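Local coordinates for protein D-glucosaminate-6-phosphate ammonia lyase (Salmonella typhimurium, PDB 7LCE) that belongs to the pyridoxal-phosphate-dependent proteins of the selenocysteine synthase family, with an aminotransferase-like fold and a covalently held cofactor, at residues V106-G111 / L157-H162; P185-A190 / A204-Y209; K12-A17 / E326-A331; I299-V304 / D344-A349; Q35-A40 / G247-V252. One frame throughout, in Å; residues are numbered along the deposited sequence.

Contact 1 of 5, residues V106-G111 / L157-H162; sequences VVMLRG and LYVKSH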
# COMPACT_ATOMS: atom_id res chain seq x y z
N VAL A 106 -16.36 0.67 -18.96
CA VAL A 106 -17.14 0.66 -20.19
C VAL A 106 -16.55 -0.39 -21.11
O VAL A 106 -15.37 -0.31 -21.49
CB VAL A 106 -17.15 2.04 -20.88
CG1 VAL A 106 -17.81 1.94 -22.24
CG2 VAL A 106 -17.87 3.06 -20.01
N VAL A 107 -17.35 -1.39 -21.46
CA VAL A 107 -16.90 -2.54 -22.23
C VAL A 107 -17.22 -2.30 -23.70
O VAL A 107 -18.38 -2.07 -24.06
CB VAL A 107 -17.54 -3.84 -21.73
CG1 VAL A 107 -17.25 -4.97 -22.69
CG2 VAL A 107 -17.03 -4.17 -20.34
N MET A 108 -16.19 -2.36 -24.55
CA MET A 108 -16.37 -2.15 -25.98
C MET A 108 -15.38 -3.03 -26.74
O MET A 108 -14.41 -3.54 -26.17
CB MET A 108 -16.18 -0.68 -26.36
CG MET A 108 -14.79 -0.16 -26.09
SD MET A 108 -14.61 1.57 -26.55
CE MET A 108 -14.83 1.50 -28.32
N LEU A 109 -15.65 -3.20 -28.03
CA LEU A 109 -14.76 -3.97 -28.88
C LEU A 109 -13.47 -3.19 -29.14
O LEU A 109 -13.49 -1.98 -29.35
CB LEU A 109 -15.43 -4.28 -30.22
CG LEU A 109 -16.70 -5.14 -30.21
CD1 LEU A 109 -17.19 -5.34 -31.63
CD2 LEU A 109 -16.43 -6.48 -29.54
N ARG A 110 -12.34 -3.91 -29.13
CA ARG A 110 -11.08 -3.28 -29.50
C ARG A 110 -11.13 -2.76 -30.93
O ARG A 110 -10.57 -1.70 -31.24
CB ARG A 110 -9.92 -4.27 -29.32
CG ARG A 110 -8.60 -3.78 -29.89
CD ARG A 110 -7.44 -4.67 -29.49
NE ARG A 110 -6.93 -4.34 -28.16
CZ ARG A 110 -7.21 -5.02 -27.06
NH1 ARG A 110 -7.98 -6.10 -27.09
NH2 ARG A 110 -6.71 -4.62 -25.90
N GLY A 111 -11.81 -3.49 -31.81
CA GLY A 111 -11.99 -3.02 -33.17
C GLY A 111 -12.82 -1.76 -33.30
O GLY A 111 -12.86 -1.17 -34.38
N LEU A 157 -20.54 -0.45 -24.91
CA LEU A 157 -20.50 0.56 -25.96
C LEU A 157 -20.33 -0.11 -27.32
O LEU A 157 -19.38 -0.86 -27.53
CB LEU A 157 -19.37 1.56 -25.72
CG LEU A 157 -19.33 2.71 -26.73
CD1 LEU A 157 -20.47 3.66 -26.49
CD2 LEU A 157 -18.00 3.44 -26.68
N TYR A 158 -21.25 0.18 -28.23
CA TYR A 158 -21.17 -0.24 -29.62
C TYR A 158 -21.01 0.99 -30.50
O TYR A 158 -21.79 1.94 -30.38
CB TYR A 158 -22.41 -1.04 -30.03
CG TYR A 158 -22.31 -1.69 -31.39
CD1 TYR A 158 -22.59 -0.98 -32.55
CD2 TYR A 158 -21.96 -3.03 -31.51
CE1 TYR A 158 -22.51 -1.57 -33.80
CE2 TYR A 158 -21.88 -3.63 -32.76
CZ TYR A 158 -22.15 -2.90 -33.89
OH TYR A 158 -22.07 -3.49 -35.14
N VAL A 159 -20.01 0.98 -31.37
CA VAL A 159 -19.71 2.11 -32.24
C VAL A 159 -20.02 1.70 -33.67
O VAL A 159 -19.43 0.75 -34.20
CB VAL A 159 -18.24 2.55 -32.10
CG1 VAL A 159 -18.00 3.83 -32.89
CG2 VAL A 159 -17.88 2.75 -30.64
N LYS A 160 -20.93 2.43 -34.31
CA LYS A 160 -21.25 2.24 -35.72
C LYS A 160 -20.55 3.33 -36.52
O LYS A 160 -20.90 4.51 -36.41
CB LYS A 160 -22.76 2.28 -35.96
CG LYS A 160 -23.15 2.30 -37.43
CD LYS A 160 -22.75 1.02 -38.14
CE LYS A 160 -23.14 1.06 -39.61
NZ LYS A 160 -22.77 -0.19 -40.32
N SER A 161 -19.58 2.93 -37.33
CA SER A 161 -18.82 3.88 -38.13
C SER A 161 -17.98 3.11 -39.13
O SER A 161 -17.65 1.94 -38.92
CB SER A 161 -17.93 4.77 -37.25
OG SER A 161 -17.40 5.86 -37.99
N HIS A 162 -17.64 3.78 -40.23
CA HIS A 162 -16.65 3.23 -41.14
C HIS A 162 -15.26 3.25 -40.53
O HIS A 162 -14.37 2.55 -41.02
CB HIS A 162 -16.67 4.00 -42.47
CG HIS A 162 -16.19 5.41 -42.37
ND1 HIS A 162 -16.97 6.42 -41.85
CD2 HIS A 162 -15.01 5.98 -42.72
CE1 HIS A 162 -16.29 7.56 -41.88
NE2 HIS A 162 -15.10 7.31 -42.40
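Met108 of strand 105-109 lies alongside Leu157 of strand 153-159, the two side chains rising from the same face of the sheet and pointing the same way. At its root, Met108 CB rests 3.4 Å from the backbone O of Leu157 and also touches that residue's CB. CG stands between the backbone N and the carbonyl carbon (chi1 63°) and passes the chain on to SD, which packs 3.9 Å from Leu157 CD2. There the chain bends (chi3 -66°), bringing the CE methyl 4.1 Å from Leu157 CD2 and 4.0 Å from Val159 CG2. One methionine thus spans two successive residues on that face of the neighbouring strand. Val106 adds its CG1 methyl, 3.8 Å from Leu157 CB. Between the two segments one backbone hydrogen bond is made, from Leu157 N to Val107 O (2.8 Å, 160° at the hydrogen), and the pairing of the strands continues where Val107 bonds Ala155. Ile124 of helix 120-126 packs on Val106, Met108 and Leu157 together. Further along, Arg110 leaves the pair and forms salt bridges with Glu133 of its own chain and Glu133 of the second subunit. Beside the backbone bond the contact is buried and apolar, the flexible thioether following the outline of its branched neighbours.

Contact 2 of 5, residues P185-A190 / A204-Y209; sequences PLIVDA and ADMVIY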
# COMPACT_ATOMS: atom_id res chain seq x y z
N PRO A 185 -26.75 -0.92 -19.07
CA PRO A 185 -27.20 -0.13 -20.22
C PRO A 185 -26.27 -0.31 -21.40
O PRO A 185 -25.04 -0.39 -21.25
CB PRO A 185 -27.19 1.30 -19.69
CG PRO A 185 -26.13 1.29 -18.64
CD PRO A 185 -26.21 -0.07 -18.00
N LEU A 186 -26.85 -0.38 -22.59
CA LEU A 186 -26.09 -0.46 -23.83
C LEU A 186 -26.08 0.91 -24.50
O LEU A 186 -27.14 1.50 -24.74
CB LEU A 186 -26.69 -1.50 -24.79
CG LEU A 186 -26.08 -1.50 -26.19
CD1 LEU A 186 -24.58 -1.78 -26.12
CD2 LEU A 186 -26.77 -2.50 -27.09
N ILE A 187 -24.88 1.40 -24.80
CA ILE A 187 -24.69 2.71 -25.41
C ILE A 187 -24.22 2.50 -26.84
O ILE A 187 -23.29 1.71 -27.08
CB ILE A 187 -23.69 3.56 -24.61
CG1 ILE A 187 -24.14 3.67 -23.16
CG2 ILE A 187 -23.53 4.93 -25.23
CD1 ILE A 187 -23.20 4.47 -22.29
N VAL A 188 -24.84 3.19 -27.78
CA VAL A 188 -24.52 3.07 -29.20
C VAL A 188 -24.07 4.43 -29.71
O VAL A 188 -24.78 5.43 -29.55
CB VAL A 188 -25.71 2.55 -30.02
CG1 VAL A 188 -25.41 2.65 -31.50
CG2 VAL A 188 -26.02 1.12 -29.64
N ASP A 189 -22.88 4.46 -30.32
CA ASP A 189 -22.38 5.66 -30.98
C ASP A 189 -22.76 5.57 -32.45
O ASP A 189 -22.16 4.81 -33.21
CB ASP A 189 -20.87 5.77 -30.79
CG ASP A 189 -20.27 6.93 -31.56
OD1 ASP A 189 -21.02 7.81 -32.04
OD2 ASP A 189 -19.02 6.97 -31.68
N ALA A 190 -23.76 6.36 -32.85
CA ALA A 190 -24.19 6.42 -34.24
C ALA A 190 -24.12 7.86 -34.73
O ALA A 190 -25.11 8.40 -35.22
CB ALA A 190 -25.60 5.86 -34.39
N ALA A 204 -31.17 -0.97 -27.92
CA ALA A 204 -30.15 -0.17 -27.26
C ALA A 204 -30.79 0.81 -26.29
O ALA A 204 -31.89 1.33 -26.53
CB ALA A 204 -29.32 0.58 -28.29
N ASP A 205 -30.11 1.05 -25.16
CA ASP A 205 -30.67 1.92 -24.13
C ASP A 205 -30.44 3.39 -24.44
O ASP A 205 -31.33 4.22 -24.22
CB ASP A 205 -30.08 1.55 -22.77
CG ASP A 205 -30.50 0.16 -22.32
OD1 ASP A 205 -31.72 -0.07 -22.12
OD2 ASP A 205 -29.62 -0.72 -22.19
N MET A 206 -29.26 3.75 -24.95
CA MET A 206 -28.95 5.13 -25.30
C MET A 206 -28.18 5.16 -26.61
O MET A 206 -27.14 4.50 -26.74
CB MET A 206 -28.13 5.83 -24.20
CG MET A 206 -28.87 6.01 -22.89
SD MET A 206 -27.81 6.68 -21.58
CE MET A 206 -26.80 5.26 -21.15
N VAL A 207 -28.68 5.93 -27.58
CA VAL A 207 -28.06 6.08 -28.89
C VAL A 207 -27.73 7.55 -29.12
O VAL A 207 -28.54 8.43 -28.80
CB VAL A 207 -28.98 5.54 -30.01
CG1 VAL A 207 -28.27 5.57 -31.35
CG2 VAL A 207 -29.44 4.13 -29.67
N ILE A 208 -26.54 7.81 -29.66
CA ILE A 208 -26.02 9.17 -29.82
C ILE A 208 -25.90 9.49 -31.31
O ILE A 208 -25.34 8.70 -32.08
CB ILE A 208 -24.66 9.34 -29.13
CG1 ILE A 208 -24.80 9.17 -27.61
CG2 ILE A 208 -24.07 10.70 -29.46
CD1 ILE A 208 -24.60 7.76 -27.14
N TYR A 209 -26.44 10.64 -31.71
CA TYR A 209 -26.34 11.15 -33.07
C TYR A 209 -25.69 12.52 -33.06
O TYR A 209 -25.63 13.20 -32.03
CB TYR A 209 -27.72 11.24 -33.74
CG TYR A 209 -28.40 9.91 -33.98
CD1 TYR A 209 -29.15 9.30 -32.99
CD2 TYR A 209 -28.30 9.28 -35.21
CE1 TYR A 209 -29.78 8.09 -33.21
CE2 TYR A 209 -28.92 8.07 -35.44
CZ TYR A 209 -29.66 7.48 -34.44
OH TYR A 209 -30.28 6.27 -34.66
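Leu186 and Asp205 open the hydrogen bonding: Asp205 OD2 accepts Leu186 N at 2.8 Å through its anti lone pair, the carboxylate standing in for a backbone acceptor before the regular pairing starts. Parallel-strand bonds follow, from Met206 N to Leu186 O, Val188 N to Met206 O (2.8 Å), Ile208 N to Val188 O and Ala190 N to Ile208 O.

Apolar contacts line both faces. On one, Met206 bends at chi3 (-75°) to set CE 3.7 Å from Ile187 CG1, while Ile208 CD1 meets Ile187 CG2 at 3.6 Å. On the other, Val188 and Val207 stand side by side, and Val188 CG2 touches Ala204 CB at 3.6 Å.

The aromatic contact comes last: Ala190 CB sits over one face of the Tyr209 ring, toward its rim, while Tyr209 OH bonds Asp195 O. Asp189 OD2 lies close to N1 of the pyridoxal-lysine at position 213. Strands 186-189 and 206-210 with helix 198-201 form a beta-alpha-beta unit of the large sheet of the aminotransferase-like fold.

Contact 3 of 5, residues K12-A17 / E326-A331; sequences KKVINA and EIAIYA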
# COMPACT_ATOMS: atom_id res chain seq x y z
N LYS A 12 -10.94 32.54 -47.09
CA LYS A 12 -11.25 32.08 -48.44
C LYS A 12 -12.69 31.61 -48.55
O LYS A 12 -13.26 31.04 -47.61
CB LYS A 12 -10.32 30.94 -48.84
CG LYS A 12 -8.85 31.25 -48.72
CD LYS A 12 -8.03 30.00 -48.98
CE LYS A 12 -7.22 30.14 -50.25
NZ LYS A 12 -6.35 28.95 -50.49
N LYS A 13 -13.28 31.84 -49.72
CA LYS A 13 -14.54 31.20 -50.04
C LYS A 13 -14.29 29.72 -50.31
O LYS A 13 -13.43 29.36 -51.11
CB LYS A 13 -15.19 31.86 -51.26
CG LYS A 13 -16.43 31.16 -51.77
CD LYS A 13 -17.05 31.90 -52.94
CE LYS A 13 -18.25 31.13 -53.48
NZ LYS A 13 -19.29 30.94 -52.43
N VAL A 14 -15.04 28.86 -49.63
CA VAL A 14 -14.83 27.41 -49.68
C VAL A 14 -15.97 26.77 -50.46
O VAL A 14 -17.14 27.09 -50.23
CB VAL A 14 -14.73 26.81 -48.27
CG1 VAL A 14 -14.53 25.31 -48.36
CG2 VAL A 14 -13.59 27.46 -47.50
N ILE A 15 -15.62 25.88 -51.38
CA ILE A 15 -16.59 25.06 -52.10
C ILE A 15 -16.35 23.61 -51.70
O ILE A 15 -15.27 23.06 -51.97
CB ILE A 15 -16.46 25.23 -53.63
CG1 ILE A 15 -16.64 26.69 -54.02
CG2 ILE A 15 -17.49 24.36 -54.34
CD1 ILE A 15 -16.62 26.92 -55.51
N ASN A 16 -17.34 23.00 -51.08
CA ASN A 16 -17.21 21.66 -50.53
C ASN A 16 -17.78 20.65 -51.51
O ASN A 16 -18.97 20.69 -51.83
CB ASN A 16 -17.92 21.55 -49.18
CG ASN A 16 -17.61 20.25 -48.46
OD1 ASN A 16 -17.21 19.26 -49.07
ND2 ASN A 16 -17.80 20.26 -47.14
N ALA A 17 -16.93 19.73 -51.96
CA ALA A 17 -17.36 18.65 -52.84
C ALA A 17 -16.87 17.29 -52.35
O ALA A 17 -16.95 16.31 -53.09
CB ALA A 17 -16.89 18.89 -54.28
N GLU A 326 -7.47 30.65 -54.91
CA GLU A 326 -8.14 31.73 -54.19
C GLU A 326 -9.53 31.32 -53.75
O GLU A 326 -10.01 31.76 -52.69
CB GLU A 326 -8.18 32.99 -55.07
CG GLU A 326 -8.68 34.24 -54.37
CD GLU A 326 -8.99 35.37 -55.33
OE1 GLU A 326 -8.84 35.16 -56.56
OE2 GLU A 326 -9.36 36.46 -54.86
N ILE A 327 -10.20 30.48 -54.53
CA ILE A 327 -11.42 29.80 -54.11
C ILE A 327 -11.02 28.38 -53.73
O ILE A 327 -10.62 27.59 -54.59
CB ILE A 327 -12.49 29.81 -55.21
CG1 ILE A 327 -12.88 31.24 -55.59
CG2 ILE A 327 -13.72 29.04 -54.75
CD1 ILE A 327 -13.44 32.05 -54.45
N ALA A 328 -11.12 28.06 -52.44
CA ALA A 328 -10.72 26.75 -51.94
C ALA A 328 -11.76 25.71 -52.32
O ALA A 328 -12.88 25.72 -51.80
CB ALA A 328 -10.53 26.80 -50.42
N ILE A 329 -11.40 24.80 -53.23
CA ILE A 329 -12.30 23.75 -53.71
C ILE A 329 -11.81 22.41 -53.17
O ILE A 329 -10.70 21.97 -53.51
CB ILE A 329 -12.39 23.73 -55.24
CG1 ILE A 329 -12.98 25.05 -55.76
CG2 ILE A 329 -13.21 22.55 -55.71
CD1 ILE A 329 -12.70 25.30 -57.22
N TYR A 330 -12.62 21.77 -52.34
CA TYR A 330 -12.28 20.51 -51.70
C TYR A 330 -13.05 19.38 -52.39
O TYR A 330 -14.27 19.29 -52.26
CB TYR A 330 -12.60 20.55 -50.20
CG TYR A 330 -11.65 21.43 -49.40
CD1 TYR A 330 -11.85 22.80 -49.32
CD2 TYR A 330 -10.57 20.88 -48.73
CE1 TYR A 330 -10.98 23.60 -48.59
CE2 TYR A 330 -9.70 21.67 -48.00
CZ TYR A 330 -9.91 23.03 -47.93
OH TYR A 330 -9.05 23.82 -47.20
N ALA A 331 -12.33 18.54 -53.11
CA ALA A 331 -12.91 17.37 -53.77
C ALA A 331 -12.56 16.09 -53.01
O ALA A 331 -11.76 16.09 -52.08
CB ALA A 331 -12.42 17.28 -55.22
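Ile15 and Ile327 set the relief on one face of this two-stranded parallel sheet. The CD1 methyl of Ile15 is the main bump: it settles between two branches of the partner strand, 3.7 Å from Ile327 CG2 and 4.1 Å from Ile329 CG1. Ile327 in turn lays its own CD1 alongside the aliphatic part of Lys13, 3.6 Å from Lys13 CB and 3.9 Å from Lys13 CD; the two side chains run side by side. Leu355 and Ile356 of helix 352-365 pack on Ile15 from this side.

The opposite face is shaped by contrast of size. Ala328 is a low point bordered by Lys12 and Val14, and Glu46 of the third subunit packs onto it. Next to it, Val14 CG1, anti to the backbone N (chi1 179°), approaches Tyr330 CD1 at 3.8 Å, while Ile15 O lies at the edge of the same ring. Tyr330 OH reaches past the strand to bond Glu46 of the third subunit.

Beneath this relief four backbone bonds tie the strands; the middle two, Ile15 N to Ala328 O (2.8 Å, 172°) and Tyr330 N to Ile15 O (3.0 Å, 173°), are nearly straight. The backbone bonds set the register of two strands that lie about 310 residues apart in the chain, while on one face the apolar branches of Ile15 and Ile329 pack under helix 352-365 and on the other a mixed polar and apolar surface meets the neighbouring subunit.

Contact 4 of 5, residues I299-V304 / D344-A349; sequences IWRIRV and DPRTVA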
# COMPACT_ATOMS: atom_id res chain seq x y z
N ILE A 299 -27.12 8.17 -54.56
CA ILE A 299 -26.03 9.13 -54.46
C ILE A 299 -25.19 9.05 -55.72
O ILE A 299 -24.56 8.02 -56.00
CB ILE A 299 -25.16 8.88 -53.21
CG1 ILE A 299 -26.04 8.66 -51.98
CG2 ILE A 299 -24.19 10.03 -53.00
CD1 ILE A 299 -25.28 8.13 -50.80
N TRP A 300 -25.21 10.13 -56.50
CA TRP A 300 -24.48 10.24 -57.76
C TRP A 300 -23.34 11.23 -57.58
O TRP A 300 -23.49 12.26 -56.91
CB TRP A 300 -25.42 10.72 -58.87
CG TRP A 300 -26.63 9.85 -59.01
CD1 TRP A 300 -27.82 10.00 -58.37
CD2 TRP A 300 -26.77 8.69 -59.85
NE1 TRP A 300 -28.70 9.01 -58.75
CE2 TRP A 300 -28.07 8.20 -59.65
CE3 TRP A 300 -25.92 8.03 -60.73
CZ2 TRP A 300 -28.55 7.07 -60.32
CZ3 TRP A 300 -26.39 6.91 -61.39
CH2 TRP A 300 -27.69 6.44 -61.18
N ARG A 301 -22.19 10.92 -58.17
CA ARG A 301 -21.00 11.75 -58.05
C ARG A 301 -20.33 11.90 -59.41
O ARG A 301 -20.49 11.05 -60.29
CB ARG A 301 -19.99 11.16 -57.05
CG ARG A 301 -20.50 11.03 -55.63
CD ARG A 301 -19.46 10.38 -54.72
NE ARG A 301 -19.92 10.27 -53.34
CZ ARG A 301 -20.45 9.18 -52.81
NH1 ARG A 301 -20.61 8.07 -53.52
NH2 ARG A 301 -20.82 9.19 -51.53
N ILE A 302 -19.59 12.99 -59.57
CA ILE A 302 -18.89 13.29 -60.82
C ILE A 302 -17.44 12.85 -60.65
O ILE A 302 -16.63 13.54 -60.03
CB ILE A 302 -18.98 14.77 -61.19
CG1 ILE A 302 -20.44 15.22 -61.34
CG2 ILE A 302 -18.21 15.05 -62.48
CD1 ILE A 302 -20.60 16.72 -61.44
N ARG A 303 -17.12 11.69 -61.21
CA ARG A 303 -15.76 11.18 -61.19
C ARG A 303 -14.95 11.85 -62.29
O ARG A 303 -15.33 11.82 -63.46
CB ARG A 303 -15.78 9.66 -61.38
CG ARG A 303 -14.41 9.01 -61.41
CD ARG A 303 -14.54 7.50 -61.53
NE ARG A 303 -15.21 7.11 -62.77
CZ ARG A 303 -15.65 5.89 -63.02
NH1 ARG A 303 -15.52 4.91 -62.14
NH2 ARG A 303 -16.24 5.64 -64.18
N VAL A 304 -13.83 12.46 -61.90
CA VAL A 304 -12.98 13.21 -62.82
C VAL A 304 -11.65 12.48 -62.91
O VAL A 304 -10.96 12.31 -61.90
CB VAL A 304 -12.78 14.66 -62.37
CG1 VAL A 304 -11.96 15.43 -63.39
CG2 VAL A 304 -14.12 15.34 -62.14
N ASP A 344 -18.55 15.43 -54.77
CA ASP A 344 -19.82 15.05 -54.19
C ASP A 344 -20.75 16.25 -54.25
O ASP A 344 -20.51 17.25 -53.56
CB ASP A 344 -19.64 14.58 -52.75
CG ASP A 344 -20.83 13.81 -52.22
OD1 ASP A 344 -21.95 14.02 -52.73
OD2 ASP A 344 -20.65 13.00 -51.29
N PRO A 345 -21.82 16.21 -55.06
CA PRO A 345 -22.64 17.41 -55.25
C PRO A 345 -23.54 17.75 -54.07
O PRO A 345 -24.17 18.81 -54.09
CB PRO A 345 -23.48 17.06 -56.49
CG PRO A 345 -23.62 15.57 -56.39
CD PRO A 345 -22.31 15.06 -55.84
N ARG A 346 -23.61 16.89 -53.06
CA ARG A 346 -24.54 17.13 -51.96
C ARG A 346 -24.17 18.38 -51.17
O ARG A 346 -25.06 19.12 -50.72
CB ARG A 346 -24.59 15.89 -51.05
CG ARG A 346 -25.08 14.65 -51.79
CD ARG A 346 -25.09 13.40 -50.91
NE ARG A 346 -23.75 12.86 -50.72
CZ ARG A 346 -23.45 11.86 -49.91
NH1 ARG A 346 -24.39 11.24 -49.20
NH2 ARG A 346 -22.19 11.45 -49.81
N THR A 347 -22.88 18.64 -50.98
CA THR A 347 -22.43 19.83 -50.27
C THR A 347 -22.20 21.03 -51.19
O THR A 347 -21.88 22.12 -50.69
CB THR A 347 -21.14 19.54 -49.49
OG1 THR A 347 -20.15 19.02 -50.38
CG2 THR A 347 -21.41 18.53 -48.39
N VAL A 348 -22.34 20.86 -52.50
CA VAL A 348 -22.13 21.96 -53.44
C VAL A 348 -23.41 22.77 -53.56
O VAL A 348 -24.50 22.20 -53.72
CB VAL A 348 -21.68 21.42 -54.81
CG1 VAL A 348 -21.35 22.58 -55.75
CG2 VAL A 348 -20.49 20.49 -54.67
N ALA A 349 -23.28 24.09 -53.48
CA ALA A 349 -24.44 24.97 -53.58
C ALA A 349 -24.67 25.37 -55.03
O ALA A 349 -23.89 25.04 -55.93
CB ALA A 349 -24.25 26.21 -52.71
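Ile299 packs against the flat end of Arg346: its CG2 lies 3.6 Å above the guanidinium plane, over the centre, and its CD1 is 3.6 Å from Arg346 NH1. Ile299 is buried, whereas Arg346 stands on the exposed side. The same guanidinium is held from its edge by Asp344, whose two oxygens it grips side-on, NE to OD1 at 2.9 Å and NH2 to OD2 at 2.6 Å. The bend at chi3 of Arg346 (-76°) carries NE back toward this carboxylate. Arg301, Asp344 and Arg346 form a salt-bridge network, which joins the middle strand 300-306 of the three-stranded antiparallel sheet to the loop leading from strand 340-343 to helix 352-365.

The link from Arg301 to Asp344 is looser. Arg301 NE meets Asp344 OD2 at 3.5 Å in a weak bond, the guanidinium of Arg301 and the carboxylate turned 79° against each other; its stronger partner is Asp293, in a salt bridge through NH1. The guanidinium groups of Arg301 and Arg346 come close around the Asp344 carboxylate, which would be expected to ease their like charge.

Contact 5 of 5, residues Q35-A40 / G247-V252; sequences QATARA and GKENMV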
# COMPACT_ATOMS: atom_id res chain seq x y z
N GLN A 35 -33.55 30.57 -39.72
CA GLN A 35 -34.64 31.49 -39.37
C GLN A 35 -35.23 31.11 -38.02
O GLN A 35 -35.47 31.97 -37.16
CB GLN A 35 -35.72 31.48 -40.44
CG GLN A 35 -35.37 32.20 -41.73
CD GLN A 35 -36.53 32.24 -42.70
OE1 GLN A 35 -37.68 32.01 -42.32
NE2 GLN A 35 -36.24 32.53 -43.96
N ALA A 36 -35.49 29.81 -37.82
CA ALA A 36 -36.01 29.34 -36.54
C ALA A 36 -34.98 29.51 -35.43
O ALA A 36 -35.33 29.81 -34.28
CB ALA A 36 -36.43 27.88 -36.65
N THR A 37 -33.69 29.33 -35.76
CA THR A 37 -32.64 29.51 -34.76
C THR A 37 -32.53 30.97 -34.33
O THR A 37 -32.36 31.26 -33.14
CB THR A 37 -31.31 29.01 -35.31
OG1 THR A 37 -31.43 27.63 -35.68
CG2 THR A 37 -30.20 29.16 -34.27
N ALA A 38 -32.63 31.90 -35.28
CA ALA A 38 -32.54 33.32 -34.96
C ALA A 38 -33.71 33.76 -34.09
O ALA A 38 -33.53 34.52 -33.13
CB ALA A 38 -32.47 34.15 -36.23
N ARG A 39 -34.93 33.31 -34.41
CA ARG A 39 -36.08 33.65 -33.58
C ARG A 39 -35.92 33.06 -32.18
O ARG A 39 -36.32 33.69 -31.19
CB ARG A 39 -37.37 33.16 -34.23
CG ARG A 39 -37.68 33.86 -35.55
CD ARG A 39 -38.93 33.31 -36.23
NE ARG A 39 -40.11 33.39 -35.37
CZ ARG A 39 -40.85 32.35 -35.02
NH1 ARG A 39 -40.59 31.13 -35.45
NH2 ARG A 39 -41.89 32.55 -34.21
N ALA A 40 -35.32 31.87 -32.08
CA ALA A 40 -35.09 31.28 -30.77
C ALA A 40 -34.04 32.06 -29.98
O ALA A 40 -34.13 32.16 -28.76
CB ALA A 40 -34.66 29.82 -30.92
N GLY A 247 -27.00 26.02 -26.43
CA GLY A 247 -27.98 27.01 -26.05
C GLY A 247 -29.36 26.73 -26.60
O GLY A 247 -29.59 25.78 -27.34
N LYS A 248 -30.30 27.60 -26.21
CA LYS A 248 -31.67 27.47 -26.68
C LYS A 248 -31.76 27.65 -28.19
O LYS A 248 -32.66 27.07 -28.83
CB LYS A 248 -32.56 28.49 -25.98
CG LYS A 248 -32.00 29.91 -25.96
CD LYS A 248 -32.95 30.89 -25.30
CE LYS A 248 -32.35 32.28 -25.23
NZ LYS A 248 -31.80 32.73 -26.54
N GLU A 249 -30.86 28.42 -28.79
CA GLU A 249 -30.96 28.70 -30.21
C GLU A 249 -30.67 27.45 -31.04
O GLU A 249 -31.38 27.16 -32.00
CB GLU A 249 -30.03 29.86 -30.60
CG GLU A 249 -28.53 29.56 -30.57
CD GLU A 249 -27.95 29.52 -29.17
OE1 GLU A 249 -28.66 29.90 -28.21
OE2 GLU A 249 -26.78 29.12 -29.02
N ASN A 250 -29.63 26.70 -30.68
CA ASN A 250 -29.29 25.49 -31.42
C ASN A 250 -30.13 24.29 -31.00
O ASN A 250 -30.29 23.35 -31.79
CB ASN A 250 -27.80 25.17 -31.25
CG ASN A 250 -26.92 26.09 -32.07
OD1 ASN A 250 -27.36 27.15 -32.53
ND2 ASN A 250 -25.67 25.70 -32.26
N MET A 251 -30.67 24.29 -29.78
CA MET A 251 -31.67 23.28 -29.42
C MET A 251 -32.86 23.36 -30.36
O MET A 251 -33.30 22.35 -30.92
CB MET A 251 -32.11 23.47 -27.97
CG MET A 251 -31.11 23.00 -26.94
SD MET A 251 -31.63 23.39 -25.26
CE MET A 251 -33.06 22.34 -25.08
N VAL A 252 -33.40 24.57 -30.56
CA VAL A 252 -34.50 24.76 -31.50
C VAL A 252 -34.03 24.46 -32.92
O VAL A 252 -34.77 23.89 -33.73
CB VAL A 252 -35.06 26.19 -31.37
CG1 VAL A 252 -36.11 26.45 -32.44
CG2 VAL A 252 -35.64 26.40 -29.98
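Thr37 brings its CG2 methyl to the amide of Asn250, 3.9 Å from OD1, while the other end of that flat group, ND2, bonds Thr219 O. The carboxylate of Glu249 is carried away from helix 31-41 and bonds Thr219 OG1 of the third subunit. The backbone carbonyl of Ala40, near the end of helix 31-41, receives Lys248 NZ at 3.3 Å from a little out of its plane, with a bent C=O...N angle of 130°. Tyr6 OH of the third subunit bonds this same Ala40 O. Lying near the C-terminal end of the helix, the carbonyl would be expected to attract the lysine's charge.

Elsewhere the contact is apolar. Thr37 CG2, anti to the backbone N, lies against the backbone of helix 248-262, near Glu249 O and 3.7 Å from Glu249 CB. One turn on, Ala40 CB meets Val252 CG2 at 3.7 Å, and Val252 CG1 lies 3.9 Å from Ala36 O. With alanine at positions 36 and 40, little side chain stands between the segments, consistent with an axis separation of only 7.8 Å.

The segments run roughly antiparallel, at 148°, and Gly247 occupies the N-cap position of the second helix. This is close helix-helix packing through small residues, set at a subunit interface where Ile5 and Tyr6 of the third subunit add to the packing.

Contacts 1 and 2 belong to one large sheet, in which strands 153-159 and 186-189 are neighbours joined through Tyr158 and Asp189; both are fully buried, but contact 2 has regular backbone pairing while contact 1 has a single backbone bond within its segments beside apolar packing. Contacts 3 and 4 lie on the other side of the chain's centre, only partly buried, and meet where Ala17 and Asn16 approach Asp344 and Thr347. Of these, contact 3 is a strand pairing and contact 4 an ionic cluster. Contact 5 alone pairs helices; its touching residues are buried, and like contact 3 it borders the third subunit. Contacts 1, 2 and 5 all fall within the long loop closed by contact 3.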